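Local coordinates for tungstate ABC transporter, periplasmic tungstate-binding protein (Geobacter sulfurreducens, PDB 3LR1) that probably captures tungstate in the periplasm and delivers it to the membrane components of an ABC transporter for uptake into the cell, at residues K109-T113 / K114-F118. Sequence-based numbering, arbitrary orientation.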
loop_
_atom_site.group_PDB
_atom_site.type_symbol
_atom_site.label_atom_id
_atom_site.label_comp_id
_atom_site.label_asym_id
_atom_site.label_seq_id
_atom_site.Cartn_x
_atom_site.Cartn_y
_atom_site.Cartn_z
ATOM N N LYS A 109 -9.804 1.510 19.812
ATOM C CA LYS A 109 -10.304 1.039 21.102
ATOM C C LYS A 109 -11.775 1.456 21.330
ATOM O O LYS A 109 -12.551 0.680 21.898
ATOM C CB LYS A 109 -9.393 1.509 22.220
ATOM C CG LYS A 109 -9.204 0.487 23.378
ATOM C CD LYS A 109 -10.341 0.471 24.362
ATOM C CE LYS A 109 -9.942 -0.213 25.716
ATOM N NZ LYS A 109 -10.759 0.256 26.869
ATOM N N LEU A 110 -12.149 2.669 20.906
ATOM C CA LEU A 110 -13.570 3.104 20.849
ATOM C C LEU A 110 -14.411 2.119 20.031
ATOM O O LEU A 110 -15.530 1.776 20.448
ATOM C CB LEU A 110 -13.729 4.513 20.250
ATOM C CG LEU A 110 -14.043 5.819 20.994
ATOM C CD1 LEU A 110 -14.012 5.730 22.513
ATOM C CD2 LEU A 110 -13.150 6.980 20.530
ATOM N N LEU A 111 -13.893 1.676 18.887
ATOM C CA LEU A 111 -14.588 0.669 18.042
ATOM C C LEU A 111 -14.779 -0.658 18.761
ATOM O O LEU A 111 -15.900 -1.177 18.832
ATOM C CB LEU A 111 -13.858 0.412 16.686
ATOM C CG LEU A 111 -13.866 1.634 15.769
ATOM C CD1 LEU A 111 -13.102 1.427 14.462
ATOM C CD2 LEU A 111 -15.301 2.017 15.462
ATOM N N ALA A 112 -13.700 -1.204 19.305
ATOM C CA ALA A 112 -13.776 -2.469 20.011
ATOM C C ALA A 112 -14.743 -2.392 21.208
ATOM O O ALA A 112 -15.485 -3.333 21.446
ATOM C CB ALA A 112 -12.407 -2.907 20.475
ATOM N N THR A 113 -14.739 -1.275 21.926
ATOM C CA THR A 113 -15.586 -1.090 23.124
ATOM C C THR A 113 -17.051 -0.924 22.772
ATOM O O THR A 113 -17.944 -1.498 23.436
ATOM C CB THR A 113 -15.130 0.149 23.945
ATOM O OG1 THR A 113 -13.764 -0.020 24.327
ATOM C CG2 THR A 113 -15.979 0.323 25.233
ATOM N N LYS A 114 -17.324 -0.129 21.756
ATOM C CA LYS A 114 -18.684 0.017 21.252
ATOM C C LYS A 114 -19.172 -1.273 20.515
ATOM O O LYS A 114 -20.372 -1.470 20.333
ATOM C CB LYS A 114 -18.750 1.260 20.323
ATOM C CG LYS A 114 -20.131 1.585 19.704
ATOM C CD LYS A 114 -21.038 2.322 20.656
ATOM C CE LYS A 114 -22.445 2.544 20.048
ATOM N NZ LYS A 114 -23.553 1.892 20.844
ATOM N N GLY A 115 -18.251 -2.153 20.116
ATOM C CA GLY A 115 -18.595 -3.286 19.302
ATOM C C GLY A 115 -19.043 -2.895 17.893
ATOM O O GLY A 115 -19.882 -3.592 17.318
ATOM N N ALA A 116 -18.471 -1.806 17.330
ATOM C CA ALA A 116 -18.800 -1.326 15.991
ATOM C C ALA A 116 -18.083 -2.170 14.939
ATOM O O ALA A 116 -16.907 -2.518 15.088
ATOM C CB ALA A 116 -18.417 0.138 15.818
ATOM N N THR A 117 -18.801 -2.510 13.879
ATOM C CA THR A 117 -18.264 -3.381 12.876
ATOM C C THR A 117 -17.029 -2.759 12.231
ATOM O O THR A 117 -17.068 -1.577 11.897
ATOM C CB THR A 117 -19.300 -3.677 11.825
ATOM O OG1 THR A 117 -20.445 -4.260 12.477
ATOM C CG2 THR A 117 -18.751 -4.672 10.865
ATOM N N PHE A 118 -15.960 -3.549 12.098
ATOM C CA PHE A 118 -14.661 -3.103 11.588
ATOM C C PHE A 118 -14.088 -4.203 10.656
ATOM O O PHE A 118 -13.986 -5.385 11.037
ATOM C CB PHE A 118 -13.653 -2.801 12.722
ATOM C CG PHE A 118 -12.251 -2.495 12.235
ATOM C CD1 PHE A 118 -11.843 -1.172 12.010
ATOM C CD2 PHE A 118 -11.361 -3.518 11.978
ATOM C CE1 PHE A 118 -10.584 -0.899 11.533
ATOM C CE2 PHE A 118 -10.063 -3.251 11.523
ATOM C CZ PHE A 118 -9.683 -1.956 11.267
#
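The carbonyl oxygen of L111 draws two backbone amides from beyond it in the chain, one of them only weakly: A116 N donates to L111 O over 3.0 Å with a fairly straight N-H (151°), while G115 N reaches the same oxygen in a weak, strongly bent bond. G115 N also bonds weakly to A112 O, at 3.3 Å. The A116-L111 and G115-A112 bonds make a Schellman motif, a standard way of ending a helix, here closing 104-114. Its C-prime residue is G115, whose positive phi (67°) favours glycine and swings the chain out of the helical path. One residue earlier the regular pattern still holds, K114 N binding L110 O at 2.9 Å. The last turn is reinforced at K109 O, which accepts both T113 N and T113 OG1 from opposite faces of its carbonyl plane; the hydroxyl is brought back to it, 2.8 Å away, by a chi1 of -58° that sets OG1 beside T113's own nitrogen.

An apolar seam accompanies the cap. L111 divides its two methyls between the departing residues: CD2 rests on A116 CB at 3.7 Å, and CD1 meets F118 CD1 at 3.8 Å, coming obliquely to the ring, with the two side chains crossing at about a right angle. Y167 of strand 167-171 touches both L111 and A116, and F118 bonds through its backbone to W146 and V148 as strand 118-120 begins. Hydrogen bonding thus engages the carbonyls of K109, L110 and L111, and weakly that of A112, while the two methyls of L111 pack the exiting chain against the helix.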